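Local coordinates for protein dehydroquinate synthase (Thermus thermophilus, PDB 1UJN) that probably converts 3-deoxy-D-arabino-heptulosonate 7-phosphate to 3-dehydroquinate with release of phosphate in chorismate biosynthesis, using NAD and a divalent metal ion, at residues L56-G61 / G94-L99; A31-D36 / T87-G92; A63-E68 / G133-E138; Y113-T118 / Q150-E155. One frame throughout, in Å; residues are numbered along the deposited sequence.

Interaction 1. Residues L56-G61 / G94-L99; sequences LGLPGG and GTLTDL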
loop_
_atom_site.group_PDB
_atom_site.type_symbol
_atom_site.label_atom_id
_atom_site.label_comp_id
_atom_site.label_asym_id
_atom_site.label_seq_id
_atom_site.Cartn_x
_atom_site.Cartn_y
_atom_site.Cartn_z
ATOM N N LEU A 56 -11.795 18.015 5.350
ATOM C CA LEU A 56 -12.098 17.233 6.542
ATOM C C LEU A 56 -11.045 17.530 7.597
ATOM O O LEU A 56 -9.841 17.355 7.354
ATOM C CB LEU A 56 -12.097 15.730 6.229
ATOM C CG LEU A 56 -12.332 14.822 7.446
ATOM C CD1 LEU A 56 -13.744 15.051 7.993
ATOM C CD2 LEU A 56 -12.148 13.362 7.062
ATOM N N GLY A 57 -11.503 17.991 8.759
ATOM C CA GLY A 57 -10.603 18.316 9.850
ATOM C C GLY A 57 -10.484 17.160 10.822
ATOM O O GLY A 57 -11.450 16.441 11.070
ATOM N N LEU A 58 -9.291 16.977 11.371
ATOM C CA LEU A 58 -9.049 15.894 12.304
ATOM C C LEU A 58 -8.171 16.366 13.445
ATOM O O LEU A 58 -7.393 17.307 13.296
ATOM C CB LEU A 58 -8.333 14.738 11.603
ATOM C CG LEU A 58 -8.948 14.057 10.383
ATOM C CD1 LEU A 58 -7.936 13.080 9.809
ATOM C CD2 LEU A 58 -10.225 13.343 10.768
ATOM N N PRO A 59 -8.307 15.736 14.618
ATOM C CA PRO A 59 -7.458 16.158 15.729
ATOM C C PRO A 59 -6.078 15.581 15.429
ATOM O O PRO A 59 -5.971 14.452 14.949
ATOM C CB PRO A 59 -8.102 15.483 16.941
ATOM C CG PRO A 59 -9.549 15.382 16.544
ATOM C CD PRO A 59 -9.444 14.932 15.101
ATOM N N GLY A 60 -5.031 16.356 15.682
ATOM C CA GLY A 60 -3.689 15.863 15.441
ATOM C C GLY A 60 -3.315 14.923 16.569
ATOM O O GLY A 60 -4.154 14.589 17.401
ATOM N N GLY A 61 -2.063 14.491 16.614
ATOM C CA GLY A 61 -1.666 13.588 17.678
ATOM C C GLY A 61 -1.723 12.145 17.228
ATOM O O GLY A 61 -2.222 11.846 16.144
ATOM N N GLY A 94 3.477 15.727 11.457
ATOM C CA GLY A 94 3.825 14.356 11.127
ATOM C C GLY A 94 2.722 13.316 11.184
ATOM O O GLY A 94 2.657 12.431 10.329
ATOM N N THR A 95 1.858 13.400 12.190
ATOM C CA THR A 95 0.781 12.432 12.316
ATOM C C THR A 95 -0.216 12.559 11.168
ATOM O O THR A 95 -0.756 11.561 10.699
ATOM C CB THR A 95 0.040 12.592 13.664
ATOM O OG1 THR A 95 -0.483 13.923 13.774
ATOM C CG2 THR A 95 0.993 12.330 14.820
ATOM N N LEU A 96 -0.456 13.789 10.719
ATOM C CA LEU A 96 -1.394 14.019 9.627
ATOM C C LEU A 96 -0.833 13.532 8.304
ATOM O O LEU A 96 -1.565 12.960 7.503
ATOM C CB LEU A 96 -1.751 15.504 9.512
ATOM C CG LEU A 96 -3.148 15.923 9.993
ATOM C CD1 LEU A 96 -4.206 15.262 9.118
ATOM C CD2 LEU A 96 -3.343 15.539 11.458
ATOM N N THR A 97 0.454 13.759 8.064
ATOM C CA THR A 97 1.029 13.300 6.810
ATOM C C THR A 97 1.169 11.785 6.839
ATOM O O THR A 97 1.046 11.134 5.805
ATOM C CB THR A 97 2.391 13.974 6.508
ATOM O OG1 THR A 97 3.214 13.961 7.675
ATOM C CG2 THR A 97 2.176 15.408 6.058
ATOM N N ASP A 98 1.409 11.225 8.023
ATOM C CA ASP A 98 1.522 9.770 8.165
ATOM C C ASP A 98 0.179 9.140 7.785
ATOM O O ASP A 98 0.113 8.239 6.943
ATOM C CB ASP A 98 1.876 9.393 9.616
ATOM C CG ASP A 98 3.367 9.488 9.904
ATOM O OD1 ASP A 98 3.759 9.321 11.080
ATOM O OD2 ASP A 98 4.154 9.719 8.963
ATOM N N LEU A 99 -0.891 9.620 8.412
ATOM C CA LEU A 99 -2.234 9.114 8.142
ATOM C C LEU A 99 -2.681 9.441 6.718
ATOM O O LEU A 99 -3.064 8.548 5.958
ATOM C CB LEU A 99 -3.230 9.714 9.134
ATOM C CG LEU A 99 -4.707 9.443 8.830
ATOM C CD1 LEU A 99 -5.023 7.977 9.098
ATOM C CD2 LEU A 99 -5.572 10.342 9.679
#
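The first turn of a helix that follows a strand of a Rossmann-like sheet offers Thr95, Leu96 and Leu99 to strand 55-58, which lies at one border of that sheet, and to the Gly60-Gly61 loop beyond it. Two kinds of chemistry share the work. At the polar end, Gly61 N donates a long, bent hydrogen bond to Thr95 OG1 (3.3 Å, 137° at the hydrogen). With chi1 at 58°, OG1 sits between the backbone N and the carbonyl carbon of its own residue, while CG2 lies anti to that carbonyl carbon and rests 3.6 Å from Gly61 C. The two branches thus straddle one short piece of backbone, OG1 at its N-H and CG2 at its carbonyl group. An alanine here would probably leave Gly61 N without this acceptor and open a small gap beside its carbonyl, setting the Gly60-Gly61 loop freer to shift. At the apolar end, Leu58 reaches toward the helix and crosses Leu99 at about a right angle, methyl against methyl, with CD1 3.6 Å from Leu99 CD2. Leu96 lies between the two ends: its CD2 comes within 4.0 Å of Gly60 CA, and its CD1 is 4.4 Å from Leu58 CD1. Leu34 of strand 31-36 touches both Leu58 and Leu96, so the leucines continue the packing on the face of the sheet that carries Leu34. The run of glycines that ends with Gly94 and leads straight into this helix is consistent with the dinucleotide-binding turn of dehydroquinate synthases.

Interaction 2. Residues A31-D36 / T87-G92; sequences AALLFD and TLLVVG
Phe35 meets Val91 through its CB, 4.0 Å from Val91 CB, while its flat ring swings off the strand pair: chi1 of 67° sets CG between the backbone N and carbonyl carbon, and the side chain touches Glu40 and Ala43 of helix 40-50. The other planar group, the carboxylate of Asp36, stands at the strand end, where OD1 accepts from Arg38 N and CB lies 4.1 Å from Gly92 CA. Leu33 and Leu89 share the face of Phe35. They cross at about a right angle, Leu33 CG 3.9 Å from Leu89 CB, and Leu33 CD2 goes on to meet Val91 CG2 at 4.0 Å. The reverse face carries Ala32, Leu34, Leu88 and Val90, with Ala32 CB 4.2 Å from Leu88 CD1; Leu96 and Ala104 of helix 94-106 cover it. Between the faces runs a regular parallel ladder of five bonds, in which Leu34 N donates to Leu89 O (2.8 Å) and Leu34 O receives Val91 N (2.9 Å). A side chain on Gly92 would press on Asp36 CB. Parallel strands at 19°, with helices on both faces, are consistent with the Rossmann-like, NAD-binding part of dehydroquinate synthases.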
loop_
_atom_site.group_PDB
_atom_site.type_symbol
_atom_site.label_atom_id
_atom_site.label_comp_id
_atom_site.label_asym_id
_atom_site.label_seq_id
_atom_site.Cartn_x
_atom_site.Cartn_y
_atom_site.Cartn_z
ATOM N N ALA A 31 -10.119 17.037 -6.105
ATOM C CA ALA A 31 -9.268 17.064 -4.921
ATOM C C ALA A 31 -10.041 17.125 -3.612
ATOM O O ALA A 31 -11.229 17.457 -3.583
ATOM C CB ALA A 31 -8.312 18.259 -5.014
ATOM N N ALA A 32 -9.347 16.798 -2.527
ATOM C CA ALA A 32 -9.919 16.828 -1.191
ATOM C C ALA A 32 -8.776 17.250 -0.280
ATOM O O ALA A 32 -7.608 17.028 -0.608
ATOM C CB ALA A 32 -10.436 15.446 -0.799
ATOM N N LEU A 33 -9.098 17.866 0.851
ATOM C CA LEU A 33 -8.060 18.324 1.760
ATOM C C LEU A 33 -8.337 17.855 3.182
ATOM O O LEU A 33 -9.425 18.054 3.715
ATOM C CB LEU A 33 -7.951 19.861 1.703
ATOM C CG LEU A 33 -6.808 20.558 2.458
ATOM C CD1 LEU A 33 -6.554 21.933 1.841
ATOM C CD2 LEU A 33 -7.157 20.685 3.942
ATOM N N LEU A 34 -7.334 17.204 3.767
ATOM C CA LEU A 34 -7.386 16.683 5.128
ATOM C C LEU A 34 -6.486 17.597 5.966
ATOM O O LEU A 34 -5.355 17.892 5.563
ATOM C CB LEU A 34 -6.834 15.253 5.135
ATOM C CG LEU A 34 -6.902 14.447 6.427
ATOM C CD1 LEU A 34 -8.362 14.144 6.741
ATOM C CD2 LEU A 34 -6.101 13.147 6.278
ATOM N N PHE A 35 -6.962 18.033 7.131
ATOM C CA PHE A 35 -6.163 18.934 7.959
ATOM C C PHE A 35 -6.289 18.740 9.468
ATOM O O PHE A 35 -7.286 18.222 9.961
ATOM C CB PHE A 35 -6.522 20.389 7.624
ATOM C CG PHE A 35 -7.933 20.776 8.009
ATOM C CD1 PHE A 35 -8.202 21.341 9.254
ATOM C CD2 PHE A 35 -8.989 20.570 7.127
ATOM C CE1 PHE A 35 -9.504 21.697 9.615
ATOM C CE2 PHE A 35 -10.297 20.922 7.476
ATOM C CZ PHE A 35 -10.554 21.488 8.724
ATOM N N ASP A 36 -5.252 19.171 10.182
ATOM C CA ASP A 36 -5.208 19.118 11.640
ATOM C C ASP A 36 -6.040 20.327 12.077
ATOM O O ASP A 36 -5.749 21.441 11.663
ATOM C CB ASP A 36 -3.757 19.282 12.112
ATOM C CG ASP A 36 -3.621 19.281 13.627
ATOM O OD1 ASP A 36 -4.537 19.771 14.317
ATOM O OD2 ASP A 36 -2.582 18.802 14.127
ATOM N N THR A 87 -6.481 14.299 -6.145
ATOM C CA THR A 87 -5.299 14.618 -5.355
ATOM C C THR A 87 -5.740 14.902 -3.928
ATOM O O THR A 87 -6.709 15.632 -3.704
ATOM C CB THR A 87 -4.579 15.879 -5.880
ATOM O OG1 THR A 87 -4.150 15.660 -7.228
ATOM C CG2 THR A 87 -3.360 16.201 -5.013
ATOM N N LEU A 88 -5.036 14.319 -2.965
ATOM C CA LEU A 88 -5.348 14.549 -1.557
ATOM C C LEU A 88 -4.332 15.543 -1.008
ATOM O O LEU A 88 -3.129 15.307 -1.096
ATOM C CB LEU A 88 -5.241 13.243 -0.758
ATOM C CG LEU A 88 -5.539 13.356 0.745
ATOM C CD1 LEU A 88 -7.013 13.703 0.947
ATOM C CD2 LEU A 88 -5.223 12.045 1.440
ATOM N N LEU A 89 -4.809 16.659 -0.468
ATOM C CA LEU A 89 -3.915 17.655 0.110
ATOM C C LEU A 89 -3.909 17.417 1.617
ATOM O O LEU A 89 -4.962 17.228 2.230
ATOM C CB LEU A 89 -4.396 19.077 -0.216
ATOM C CG LEU A 89 -4.249 19.507 -1.681
ATOM C CD1 LEU A 89 -5.275 18.797 -2.557
ATOM C CD2 LEU A 89 -4.444 21.018 -1.775
ATOM N N VAL A 90 -2.724 17.399 2.216
ATOM C CA VAL A 90 -2.633 17.141 3.646
ATOM C C VAL A 90 -1.932 18.275 4.370
ATOM O O VAL A 90 -0.756 18.560 4.117
ATOM C CB VAL A 90 -1.893 15.808 3.917
ATOM C CG1 VAL A 90 -2.009 15.440 5.384
ATOM C CG2 VAL A 90 -2.484 14.699 3.043
ATOM N N VAL A 91 -2.660 18.911 5.281
ATOM C CA VAL A 91 -2.139 20.051 6.025
ATOM C C VAL A 91 -2.064 19.734 7.515
ATOM O O VAL A 91 -3.090 19.556 8.173
ATOM C CB VAL A 91 -3.039 21.288 5.817
ATOM C CG1 VAL A 91 -2.396 22.519 6.456
ATOM C CG2 VAL A 91 -3.289 21.511 4.317
ATOM N N GLY A 92 -0.844 19.662 8.040
ATOM C CA GLY A 92 -0.669 19.361 9.449
ATOM C C GLY A 92 0.739 18.888 9.743
ATOM O O GLY A 92 1.647 19.060 8.925
#

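Interaction 3. Residues A63-E68 / G133-E138; sequences AAKSLE and GINLPE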
loop_
_atom_site.group_PDB
_atom_site.type_symbol
_atom_site.label_atom_id
_atom_site.label_comp_id
_atom_site.label_asym_id
_atom_site.label_seq_id
_atom_site.Cartn_x
_atom_site.Cartn_y
_atom_site.Cartn_z
ATOM N N ALA A 63 -3.596 9.743 18.109
ATOM C CA ALA A 63 -4.943 9.195 17.954
ATOM C C ALA A 63 -5.389 9.213 16.494
ATOM O O ALA A 63 -6.240 8.420 16.092
ATOM C CB ALA A 63 -5.936 9.982 18.818
ATOM N N ALA A 64 -4.814 10.113 15.704
ATOM C CA ALA A 64 -5.159 10.220 14.286
ATOM C C ALA A 64 -4.588 9.053 13.484
ATOM O O ALA A 64 -5.075 8.737 12.394
ATOM C CB ALA A 64 -4.639 11.537 13.715
ATOM N N LYS A 65 -3.548 8.423 14.019
ATOM C CA LYS A 65 -2.912 7.299 13.342
ATOM C C LYS A 65 -3.492 5.979 13.834
ATOM O O LYS A 65 -2.803 5.174 14.463
ATOM C CB LYS A 65 -1.396 7.352 13.562
ATOM C CG LYS A 65 -0.735 8.520 12.841
ATOM C CD LYS A 65 0.736 8.696 13.208
ATOM C CE LYS A 65 1.567 7.453 12.914
ATOM N NZ LYS A 65 3.018 7.723 13.165
ATOM N N SER A 66 -4.765 5.762 13.521
ATOM C CA SER A 66 -5.472 4.559 13.939
ATOM C C SER A 66 -6.310 3.988 12.804
ATOM O O SER A 66 -6.620 4.682 11.838
ATOM C CB SER A 66 -6.399 4.880 15.108
ATOM O OG SER A 66 -7.483 5.678 14.668
ATOM N N LEU A 67 -6.695 2.723 12.943
ATOM C CA LEU A 67 -7.510 2.054 11.936
ATOM C C LEU A 67 -8.870 2.725 11.819
ATOM O O LEU A 67 -9.444 2.805 10.735
ATOM C CB LEU A 67 -7.696 0.576 12.298
ATOM C CG LEU A 67 -6.499 -0.353 12.079
ATOM C CD1 LEU A 67 -6.705 -1.665 12.829
ATOM C CD2 LEU A 67 -6.323 -0.600 10.588
ATOM N N GLU A 68 -9.386 3.215 12.940
ATOM C CA GLU A 68 -10.685 3.866 12.932
ATOM C C GLU A 68 -10.685 5.154 12.114
ATOM O O GLU A 68 -11.580 5.377 11.299
ATOM C CB GLU A 68 -11.142 4.171 14.362
ATOM C CG GLU A 68 -12.539 4.759 14.420
ATOM C CD GLU A 68 -13.561 3.892 13.702
ATOM O OE1 GLU A 68 -13.864 2.787 14.205
ATOM O OE2 GLU A 68 -14.051 4.310 12.627
ATOM N N GLY A 133 1.765 5.752 7.353
ATOM C CA GLY A 133 1.230 4.639 8.114
ATOM C C GLY A 133 0.466 5.017 9.367
ATOM O O GLY A 133 0.277 6.193 9.671
ATOM N N ILE A 134 0.027 3.997 10.095
ATOM C CA ILE A 134 -0.742 4.188 11.313
ATOM C C ILE A 134 -0.264 3.205 12.385
ATOM O O ILE A 134 0.610 2.368 12.130
ATOM C CB ILE A 134 -2.248 3.961 11.044
ATOM C CG1 ILE A 134 -2.467 2.564 10.454
ATOM C CG2 ILE A 134 -2.775 5.023 10.069
ATOM C CD1 ILE A 134 -3.929 2.168 10.318
ATOM N N ASN A 135 -0.842 3.308 13.579
ATOM C CA ASN A 135 -0.477 2.436 14.690
ATOM C C ASN A 135 -1.518 1.342 14.902
ATOM O O ASN A 135 -2.620 1.398 14.354
ATOM C CB ASN A 135 -0.372 3.230 16.001
ATOM C CG ASN A 135 0.517 4.449 15.886
ATOM O OD1 ASN A 135 1.628 4.374 15.364
ATOM N ND2 ASN A 135 0.036 5.583 16.392
ATOM N N LEU A 136 -1.144 0.354 15.710
ATOM C CA LEU A 136 -2.020 -0.752 16.084
ATOM C C LEU A 136 -1.882 -0.865 17.599
ATOM O O LEU A 136 -0.927 -0.351 18.178
ATOM C CB LEU A 136 -1.558 -2.073 15.461
ATOM C CG LEU A 136 -1.630 -2.269 13.948
ATOM C CD1 LEU A 136 -0.986 -3.605 13.577
ATOM C CD2 LEU A 136 -3.074 -2.223 13.500
ATOM N N PRO A 137 -2.837 -1.532 18.261
ATOM C CA PRO A 137 -2.745 -1.678 19.717
ATOM C C PRO A 137 -1.437 -2.377 20.086
ATOM O O PRO A 137 -0.857 -2.123 21.144
ATOM C CB PRO A 137 -3.963 -2.529 20.047
ATOM C CG PRO A 137 -4.966 -2.058 19.043
ATOM C CD PRO A 137 -4.147 -1.988 17.767
ATOM N N GLU A 138 -0.975 -3.252 19.195
ATOM C CA GLU A 138 0.255 -4.003 19.407
ATOM C C GLU A 138 1.525 -3.171 19.242
ATOM O O GLU A 138 2.614 -3.624 19.595
ATOM C CB GLU A 138 0.324 -5.198 18.452
ATOM C CG GLU A 138 -0.730 -6.285 18.670
ATOM C CD GLU A 138 -2.140 -5.833 18.335
ATOM O OE1 GLU A 138 -2.296 -4.925 17.494
ATOM O OE2 GLU A 138 -3.100 -6.402 18.898
HETATM O O HOH W 1 3.299 6.591 15.792
HETATM O O HOH W 2 -2.626 5.658 17.806
HETATM O O HOH W 3 -5.154 1.456 15.005
#
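Lys65 and Asn135 are drawn together on the tight side of this contact, where Asn135 N donates to Lys65 O at 2.8 Å and 164°, approaching from 48° above the carbonyl plane. Ile134 backs this bond, its CB 3.7 Å from Lys65 C. Next to it Leu67 divides its methyls between two partners: CD2 meets Ile134 CD1 at 3.7 Å, and CD1 meets Leu136 CD2, also at 3.7 Å. Gly71 of the second subunit packs on Leu67 and Ser75 of that subunit on Leu136, so the cluster belongs to the dimer interface. Lys65 is the centre of an inverse gamma turn that leads to Ser66, the N-cap of helix 67-80; through Lys65 O the turn brings the helix start beside strand 131-136. On the other side water takes part. A chi3 of 58° bends the Lys65 chain, bringing CE to 3.7 Å from Gly133 O. The polar ends have firm partners outside the two segments: Lys65 NZ a salt bridge with Asp98, Asn135 OD1 a bond from Asn141 N, and Asn135 ND2 one to Glu62 OE1. The looser links run through water. One molecule accepts from Lys65 NZ (2.9 Å) and lies beside Asn135 OD1, one of several acceptors competing for its protons; a second accepts from Asn135 ND2. An alanine in place of Asn135 would probably leave Glu62 OE1 and Asn141 N without these mates and the lysine-bound water less firmly placed, although the backbone bond would stay. A third water joins Leu67 N (2.9 Å) to Asn135 O (2.6 Å), where the backbones do not bond directly.

Interaction 4. Residues Y113-T118 / Q150-E155; sequences YLAFPT and QGVYAE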
loop_
_atom_site.group_PDB
_atom_site.type_symbol
_atom_site.label_atom_id
_atom_site.label_comp_id
_atom_site.label_asym_id
_atom_site.label_seq_id
_atom_site.Cartn_x
_atom_site.Cartn_y
_atom_site.Cartn_z
ATOM N N TYR A 113 -0.780 12.844 -3.622
ATOM C CA TYR A 113 -1.044 13.696 -2.474
ATOM C C TYR A 113 0.014 14.780 -2.378
ATOM O O TYR A 113 1.148 14.604 -2.837
ATOM C CB TYR A 113 -1.150 12.904 -1.161
ATOM C CG TYR A 113 0.138 12.411 -0.548
ATOM C CD1 TYR A 113 0.769 11.270 -1.024
ATOM C CD2 TYR A 113 0.683 13.053 0.559
ATOM C CE1 TYR A 113 1.912 10.769 -0.400
ATOM C CE2 TYR A 113 1.827 12.563 1.188
ATOM C CZ TYR A 113 2.428 11.423 0.710
ATOM O OH TYR A 113 3.529 10.909 1.362
ATOM N N LEU A 114 -0.399 15.924 -1.843
ATOM C CA LEU A 114 0.483 17.066 -1.652
ATOM C C LEU A 114 0.569 17.290 -0.156
ATOM O O LEU A 114 -0.441 17.243 0.545
ATOM C CB LEU A 114 -0.099 18.313 -2.318
ATOM C CG LEU A 114 -0.181 18.296 -3.846
ATOM C CD1 LEU A 114 -0.901 19.552 -4.328
ATOM C CD2 LEU A 114 1.220 18.217 -4.428
ATOM N N ALA A 115 1.778 17.529 0.332
ATOM C CA ALA A 115 1.977 17.745 1.756
ATOM C C ALA A 115 2.246 19.209 2.086
ATOM O O ALA A 115 3.022 19.876 1.404
ATOM C CB ALA A 115 3.134 16.893 2.245
ATOM N N PHE A 116 1.589 19.697 3.134
ATOM C CA PHE A 116 1.778 21.069 3.604
ATOM C C PHE A 116 2.101 20.941 5.088
ATOM O O PHE A 116 1.230 21.097 5.947
ATOM C CB PHE A 116 0.507 21.886 3.404
ATOM C CG PHE A 116 0.129 22.059 1.964
ATOM C CD1 PHE A 116 -0.581 21.069 1.296
ATOM C CD2 PHE A 116 0.510 23.200 1.265
ATOM C CE1 PHE A 116 -0.909 21.214 -0.058
ATOM C CE2 PHE A 116 0.187 23.352 -0.086
ATOM C CZ PHE A 116 -0.522 22.357 -0.746
ATOM N N PRO A 117 3.365 20.633 5.406
ATOM C CA PRO A 117 3.786 20.474 6.800
ATOM C C PRO A 117 3.637 21.754 7.616
ATOM O O PRO A 117 3.919 22.850 7.135
ATOM C CB PRO A 117 5.235 19.996 6.671
ATOM C CG PRO A 117 5.693 20.657 5.408
ATOM C CD PRO A 117 4.507 20.490 4.483
ATOM N N THR A 118 3.168 21.605 8.848
ATOM C CA THR A 118 2.969 22.756 9.721
ATOM C C THR A 118 3.739 22.655 11.040
ATOM O O THR A 118 3.440 23.368 12.000
ATOM C CB THR A 118 1.469 22.965 10.019
ATOM O OG1 THR A 118 0.925 21.775 10.591
ATOM C CG2 THR A 118 0.718 23.293 8.729
ATOM N N GLN A 150 3.654 14.324 -4.161
ATOM C CA GLN A 150 3.874 14.884 -5.480
ATOM C C GLN A 150 4.570 16.230 -5.290
ATOM O O GLN A 150 5.107 16.811 -6.231
ATOM C CB GLN A 150 2.521 15.066 -6.154
ATOM C CG GLN A 150 2.563 15.456 -7.593
ATOM C CD GLN A 150 1.180 15.429 -8.199
ATOM O OE1 GLN A 150 0.802 14.472 -8.883
ATOM N NE2 GLN A 150 0.423 16.498 -7.978
ATOM N N GLY A 151 4.557 16.709 -4.050
ATOM C CA GLY A 151 5.191 17.974 -3.714
ATOM C C GLY A 151 5.031 18.254 -2.228
ATOM O O GLY A 151 4.078 17.774 -1.609
ATOM N N VAL A 152 5.966 19.010 -1.650
ATOM C CA VAL A 152 5.909 19.376 -0.228
ATOM C C VAL A 152 6.036 20.894 -0.172
ATOM O O VAL A 152 6.967 21.459 -0.742
ATOM C CB VAL A 152 7.063 18.757 0.580
ATOM C CG1 VAL A 152 6.990 19.218 2.040
ATOM C CG2 VAL A 152 6.980 17.234 0.522
ATOM N N TYR A 153 5.100 21.541 0.509
ATOM C CA TYR A 153 5.082 22.996 0.601
ATOM C C TYR A 153 4.993 23.426 2.054
ATOM O O TYR A 153 3.931 23.334 2.671
ATOM C CB TYR A 153 3.893 23.519 -0.210
ATOM C CG TYR A 153 3.996 23.116 -1.667
ATOM C CD1 TYR A 153 4.685 23.914 -2.580
ATOM C CD2 TYR A 153 3.509 21.881 -2.111
ATOM C CE1 TYR A 153 4.894 23.491 -3.896
ATOM C CE2 TYR A 153 3.720 21.448 -3.422
ATOM C CZ TYR A 153 4.414 22.258 -4.303
ATOM O OH TYR A 153 4.675 21.831 -5.588
ATOM N N ALA A 154 6.127 23.888 2.582
ATOM C CA ALA A 154 6.253 24.320 3.972
ATOM C C ALA A 154 6.142 25.828 4.115
ATOM O O ALA A 154 7.101 26.562 3.860
ATOM C CB ALA A 154 7.589 23.843 4.546
ATOM N N GLU A 155 4.960 26.273 4.522
ATOM C CA GLU A 155 4.671 27.686 4.718
ATOM C C GLU A 155 5.144 28.061 6.111
ATOM O O GLU A 155 4.520 27.691 7.100
ATOM C CB GLU A 155 3.166 27.923 4.598
ATOM C CG GLU A 155 2.735 29.346 4.896
ATOM C CD GLU A 155 3.519 30.358 4.098
ATOM O OE1 GLU A 155 3.482 30.297 2.848
ATOM O OE2 GLU A 155 4.180 31.215 4.723
HETATM O O HOH W 4 2.927 24.270 4.988
HETATM O O HOH W 5 5.253 25.065 8.118
#
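Ala115 and Tyr153 carry the middle of a parallel strand pair in which direct backbone bonds at one end give way to water at the other, with apolar contacts on both faces. The direct bonds come first: Gln150 N to Tyr113 O (2.8 Å), Ala115 N to Gly151 O (3.0 Å) and Tyr153 N to Ala115 O (2.8 Å), all close to straight. The ladder then reaches Pro117, which has no N-H to give. Tyr153 O is met instead by the CA-H of Phe116 and by Pro117 CD at 3.4 Å.

Among the side chains, Phe116 and Tyr153 lie on one face, their ring planes 31° apart and their centroids 5.7 Å from each other. The touch is slanted, with Phe116 CD2 3.7 Å from Tyr153 CB. Leu114 CD2 comes to the rim of the tyrosine ring, close to its plane. A CB on Gly151 would collide with Tyr153 CE2, so the glycine lets that corner of the ring come close. On the other face the proline ring packs across Val152, and Pro117 CG lies 3.8 Å from Ala154 CB.

Water finishes the pairing. One molecule donates to Pro117 O and to Tyr153 O and accepts from Glu155 N, at 2.9 Å; another links Pro117 O with Glu155 O. The carboxylate of Glu155 turns elsewhere, to the backbone N of Gly19, Val20 and Arg157. The chemistry implies a ladder that parts at its proline end, where water serves Pro117 O, Tyr153 O and the N and O of Glu155, just before Thr118, a predicted NAD ligand.

How the interactions relate
Interactions 1, 2 and 4 reach one sheet. Strand 31-36 pairs with strand 55-58 through Leu58 N to Phe35 O (2.7 Å), and strand 87-92 pairs with strand 112-117 through Phe116 N to Val90 O (2.8 Å), so interactions 2 and 4 are adjoining strand pairs of the same sheet, with centres about 9 Å apart. Interaction 3 lies outside the sheet and is tied to interaction 1 by the salt bridge of Lys65 NZ with Asp98 OD1 (2.7 Å). The predicted NAD site is close by: Thr118 ends segment 113-118, the side chain of Leu96 is about 7 Å from that of Thr118, and the side chain of Asn135 is about 4 Å from that of Lys140.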